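Local coordinates for uncharacterized protein (Aeromonas hydrophila J-1, PDB 6R1J), which serves as AhlC, one component of the tripartite alpha-pore-forming toxin AHL, and probably acts with its partner proteins to perforate target membranes, at residues Met13-Ala16 with Glu17-Ile20; Asn29-Asn32 with Ile33-Asn36. The protein carries 3 engineered substitutions. All coordinates share one frame; numbering follows the deposited sequence.

In the fold
Both contacts are short helical stretches of about two turns, and together they show how place in a bundle sets the chemistry of such a stretch. Contact 1 lies on helix 5-21 and is largely buried, pressed between its own chain and a second subunit; its polar groups turn to a sodium ion, water and that subunit. Contact 2, on the following helix 28-70, is only partly buried, with amide side chains tied to neighbouring parts of the same chain and an open side carrying Q35. Their centres are 13 Å apart, and a probable hydrogen bond from Q34 NE2 to I20 O (3.0 Å) fastens the two helices across the short linker between them.

Contact 1: residues Met13-Ala16 with Glu17-Ile20; sequences MQQA and EATI. With NA (sodium ion), chain D.
The backbone oxygen of Q14 is gripped twice, once by the amide N of A18 at 3.2 Å and once by a water that donates to Q14 O over 2.6 Å. That same water gives its second hydrogen to E17 OE1, also at 2.6 Å, and so ties the carboxylate back to the preceding turn. E17 CG stands anti to the backbone N, and a bend at chi2 (-90°) swings the carboxylate off the helix. Its two oxygens then divide the work. OE2 binds a sodium ion at 2.4 Å, whereas OE1 accepts a second hydrogen bond from another water, itself a more distant ligand of the metal. The cation probably stabilises the negative charge of this largely buried side chain, and Q21 NE2 adds a hydrogen bond to OE2.

Two residues on, the A16 carbonyl accepts a short hydrogen bond from the next turn, with I20 N to A16 O at 2.7 Å. I20 CG1 lies beside its own backbone N (chi1 -72°), which brings it to 3.2 Å from A16 O, a close fit of aliphatic carbon against a carbonyl already in use.

Q15 and T19 meet on another side of the helix, where Q15 NE2 comes within 3.4 Å of T19 OG1 without a hydrogen bond between them. Both polar ends instead engage the second subunit: Q15 bonds through OE1 to S24 N of the second subunit and through NE2 to S22 O of the second subunit, and T19 OG1 pairs with S22 OG of that same subunit.

Helix 5-21 is thus packed between helices 28-70 and 163-236 of its own chain and the second subunit. M13 packs on F207 and F211 of helix 163-236 as well as V40 of helix 28-70, while E17 and I20 both rest on V37 of that latter helix.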
loop_
_atom_site.group_PDB
_atom_site.type_symbol
_atom_site.label_atom_id
_atom_site.label_comp_id
_atom_site.label_asym_id
_atom_site.label_seq_id
_atom_site.Cartn_x
_atom_site.Cartn_y
_atom_site.Cartn_z
ATOM N N MET A 13 0.038 16.894 -12.064
ATOM C CA MET A 13 0.200 17.750 -10.864
ATOM C C MET A 13 -1.061 18.596 -10.660
ATOM O O MET A 13 -1.510 18.665 -9.520
ATOM C CB MET A 13 1.423 18.637 -10.989
ATOM C CG MET A 13 2.707 17.870 -10.777
ATOM S SD MET A 13 4.179 18.835 -11.181
ATOM C CE MET A 13 4.342 19.826 -9.705
ATOM N N GLN A 14 -1.664 19.129 -11.725
ATOM C CA GLN A 14 -2.922 19.934 -11.630
ATOM C C GLN A 14 -4.065 19.071 -11.074
ATOM O O GLN A 14 -4.803 19.531 -10.165
ATOM C CB GLN A 14 -3.239 20.613 -12.974
ATOM C CG GLN A 14 -2.271 21.742 -13.312
ATOM C CD GLN A 14 -2.255 22.113 -14.779
ATOM O OE1 GLN A 14 -2.635 21.318 -15.615
ATOM N NE2 GLN A 14 -1.736 23.290 -15.100
ATOM N N GLN A 15 -4.194 17.834 -11.529
ATOM C CA GLN A 15 -5.216 16.910 -10.992
ATOM C C GLN A 15 -4.905 16.586 -9.529
ATOM O O GLN A 15 -5.832 16.596 -8.714
ATOM C CB GLN A 15 -5.227 15.597 -11.761
ATOM C CG GLN A 15 -6.029 14.492 -11.082
ATOM C CD GLN A 15 -7.521 14.760 -11.025
ATOM O OE1 GLN A 15 -8.282 14.173 -11.807
ATOM N NE2 GLN A 15 -7.956 15.640 -10.115
ATOM N N ALA A 16 -3.665 16.253 -9.192
ATOM C CA ALA A 16 -3.368 15.835 -7.804
ATOM C C ALA A 16 -3.714 17.010 -6.871
ATOM O O ALA A 16 -4.311 16.762 -5.800
ATOM C CB ALA A 16 -1.942 15.396 -7.643
ATOM N N GLU A 17 -3.370 18.220 -7.298
ATOM C CA GLU A 17 -3.577 19.469 -6.530
ATOM C C GLU A 17 -5.070 19.639 -6.231
ATOM O O GLU A 17 -5.374 19.956 -5.082
ATOM C CB GLU A 17 -2.978 20.665 -7.265
ATOM C CG GLU A 17 -2.922 21.946 -6.424
ATOM C CD GLU A 17 -4.132 22.854 -6.506
ATOM O OE1 GLU A 17 -4.995 22.601 -7.389
ATOM O OE2 GLU A 17 -4.226 23.812 -5.663
ATOM N N ALA A 18 -5.967 19.447 -7.196
ATOM C CA ALA A 18 -7.419 19.599 -6.964
ATOM C C ALA A 18 -7.862 18.582 -5.903
ATOM O O ALA A 18 -8.636 18.900 -5.001
ATOM C CB ALA A 18 -8.170 19.370 -8.245
ATOM N N THR A 19 -7.373 17.349 -6.010
ATOM C CA THR A 19 -7.711 16.297 -5.041
ATOM C C THR A 19 -7.122 16.658 -3.662
ATOM O O THR A 19 -7.840 16.463 -2.650
ATOM C CB THR A 19 -7.293 14.931 -5.578
ATOM O OG1 THR A 19 -8.002 14.774 -6.803
ATOM C CG2 THR A 19 -7.686 13.818 -4.641
ATOM N N ILE A 20 -5.895 17.158 -3.627
ATOM C CA ILE A 20 -5.238 17.556 -2.355
ATOM C C ILE A 20 -6.055 18.663 -1.681
ATOM O O ILE A 20 -6.208 18.601 -0.451
ATOM C CB ILE A 20 -3.783 17.951 -2.602
ATOM C CG1 ILE A 20 -2.935 16.711 -2.914
ATOM C CG2 ILE A 20 -3.249 18.711 -1.404
ATOM C CD1 ILE A 20 -1.546 17.005 -3.383
HETATM NA NA NA D . -5.722 25.675 -6.004
HETATM O O HOH W 1 -5.136 22.086 -9.975
HETATM O O HOH W 2 -7.503 23.704 -7.295
HETATM O O HOH W 3 -3.557 27.425 -7.002
#

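Contact 2: residues Asn29-Asn32 with Ile33-Asn36; sequences NAVN and IQQN
A30 with Q34, and N29 with I33, form the close-packed part of these two turns of alpha-helix, near the start of helix 28-70 in a bundle of long helices. The Q34 amide N reaches A30 O at 2.9 Å. Beside it, Q34 CG, set near its own backbone N (chi1 -73°), rests 3.4 Å from the same A30 O. I33 CG1 makes a similar approach to N29 O, also at 3.4 Å, although the hydrogen bond from I33 N to N29 O is the longer, 3.3 Å. Beyond the contact, I33 packs on F200 of helix 163-236 and on D116 and N117 of helix 78-157.

The amides fasten the helix to its surroundings: N32 OD1 accepts a bond from Q28 NE2 and N32 ND2 bonds to D116 OD1, N36 ND2 to A109 O, and Q34 NE2 to F23 O and to I20 O.

The looser, more solvent-facing side is that of V31, partly exposed, and Q35, exposed. V31 CG2 only grazes Q34 OE1 at 4.1 Å, and V31 CG1 stays 4.3 Å from Q35 CG. Yet the first part of the Q35 side chain lies close, Q35 CG 3.3 Å from V31 O, the oxygen that also accepts the Q35 amide.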
loop_
_atom_site.group_PDB
_atom_site.type_symbol
_atom_site.label_atom_id
_atom_site.label_comp_id
_atom_site.label_asym_id
_atom_site.label_seq_id
_atom_site.Cartn_x
_atom_site.Cartn_y
_atom_site.Cartn_z
ATOM N N ASN A 29 0.763 20.170 9.063
ATOM C CA ASN A 29 1.660 19.719 7.960
ATOM C C ASN A 29 0.866 19.481 6.663
ATOM O O ASN A 29 1.488 19.703 5.600
ATOM C CB ASN A 29 2.520 18.512 8.326
ATOM C CG ASN A 29 3.504 18.818 9.437
ATOM O OD1 ASN A 29 4.501 19.496 9.231
ATOM N ND2 ASN A 29 3.225 18.298 10.602
ATOM N N ALA A 30 -0.394 19.033 6.732
ATOM C CA ALA A 30 -1.285 18.818 5.565
ATOM C C ALA A 30 -1.652 20.180 4.973
ATOM O O ALA A 30 -1.588 20.375 3.750
ATOM C CB ALA A 30 -2.500 18.053 5.971
ATOM N N VAL A 31 -1.981 21.140 5.831
ATOM C CA VAL A 31 -2.265 22.524 5.380
ATOM C C VAL A 31 -1.002 23.124 4.750
ATOM O O VAL A 31 -1.141 23.848 3.757
ATOM C CB VAL A 31 -2.828 23.390 6.522
ATOM C CG1 VAL A 31 -3.065 24.805 6.042
ATOM C CG2 VAL A 31 -4.119 22.809 7.042
ATOM N N ASN A 32 0.193 22.852 5.275
ATOM C CA ASN A 32 1.463 23.303 4.672
ATOM C C ASN A 32 1.551 22.841 3.205
ATOM O O ASN A 32 1.852 23.657 2.343
ATOM C CB ASN A 32 2.669 22.781 5.427
ATOM C CG ASN A 32 2.842 23.395 6.808
ATOM O OD1 ASN A 32 2.090 24.292 7.199
ATOM N ND2 ASN A 32 3.787 22.856 7.559
ATOM N N ILE A 33 1.236 21.579 2.935
ATOM C CA ILE A 33 1.332 20.996 1.557
ATOM C C ILE A 33 0.240 21.617 0.690
ATOM O O ILE A 33 0.517 21.909 -0.492
ATOM C CB ILE A 33 1.193 19.458 1.624
ATOM C CG1 ILE A 33 2.342 18.861 2.409
ATOM C CG2 ILE A 33 1.092 18.858 0.233
ATOM C CD1 ILE A 33 2.184 17.395 2.758
ATOM N N GLN A 34 -0.980 21.725 1.219
ATOM C CA GLN A 34 -2.141 22.301 0.475
ATOM C C GLN A 34 -1.754 23.697 -0.017
ATOM O O GLN A 34 -2.033 24.044 -1.204
ATOM C CB GLN A 34 -3.405 22.377 1.338
ATOM C CG GLN A 34 -4.070 21.018 1.588
ATOM C CD GLN A 34 -5.371 21.110 2.350
ATOM O OE1 GLN A 34 -5.475 21.901 3.276
ATOM N NE2 GLN A 34 -6.379 20.324 1.974
ATOM N N GLN A 35 -1.118 24.487 0.837
ATOM C CA GLN A 35 -0.746 25.874 0.457
ATOM C C GLN A 35 0.371 25.814 -0.596
ATOM O O GLN A 35 0.332 26.584 -1.529
ATOM C CB GLN A 35 -0.325 26.659 1.693
ATOM C CG GLN A 35 -1.516 26.944 2.600
ATOM C CD GLN A 35 -2.441 27.939 1.946
ATOM O OE1 GLN A 35 -1.998 28.991 1.471
ATOM N NE2 GLN A 35 -3.713 27.582 1.900
ATOM N N ASN A 36 1.394 25.006 -0.351
ATOM C CA ASN A 36 2.551 24.807 -1.257
ATOM C C ASN A 36 2.046 24.392 -2.648
ATOM O O ASN A 36 2.391 25.065 -3.610
ATOM C CB ASN A 36 3.492 23.768 -0.650
ATOM C CG ASN A 36 4.772 23.559 -1.417
ATOM O OD1 ASN A 36 4.922 24.073 -2.522
ATOM N ND2 ASN A 36 5.722 22.878 -0.788
#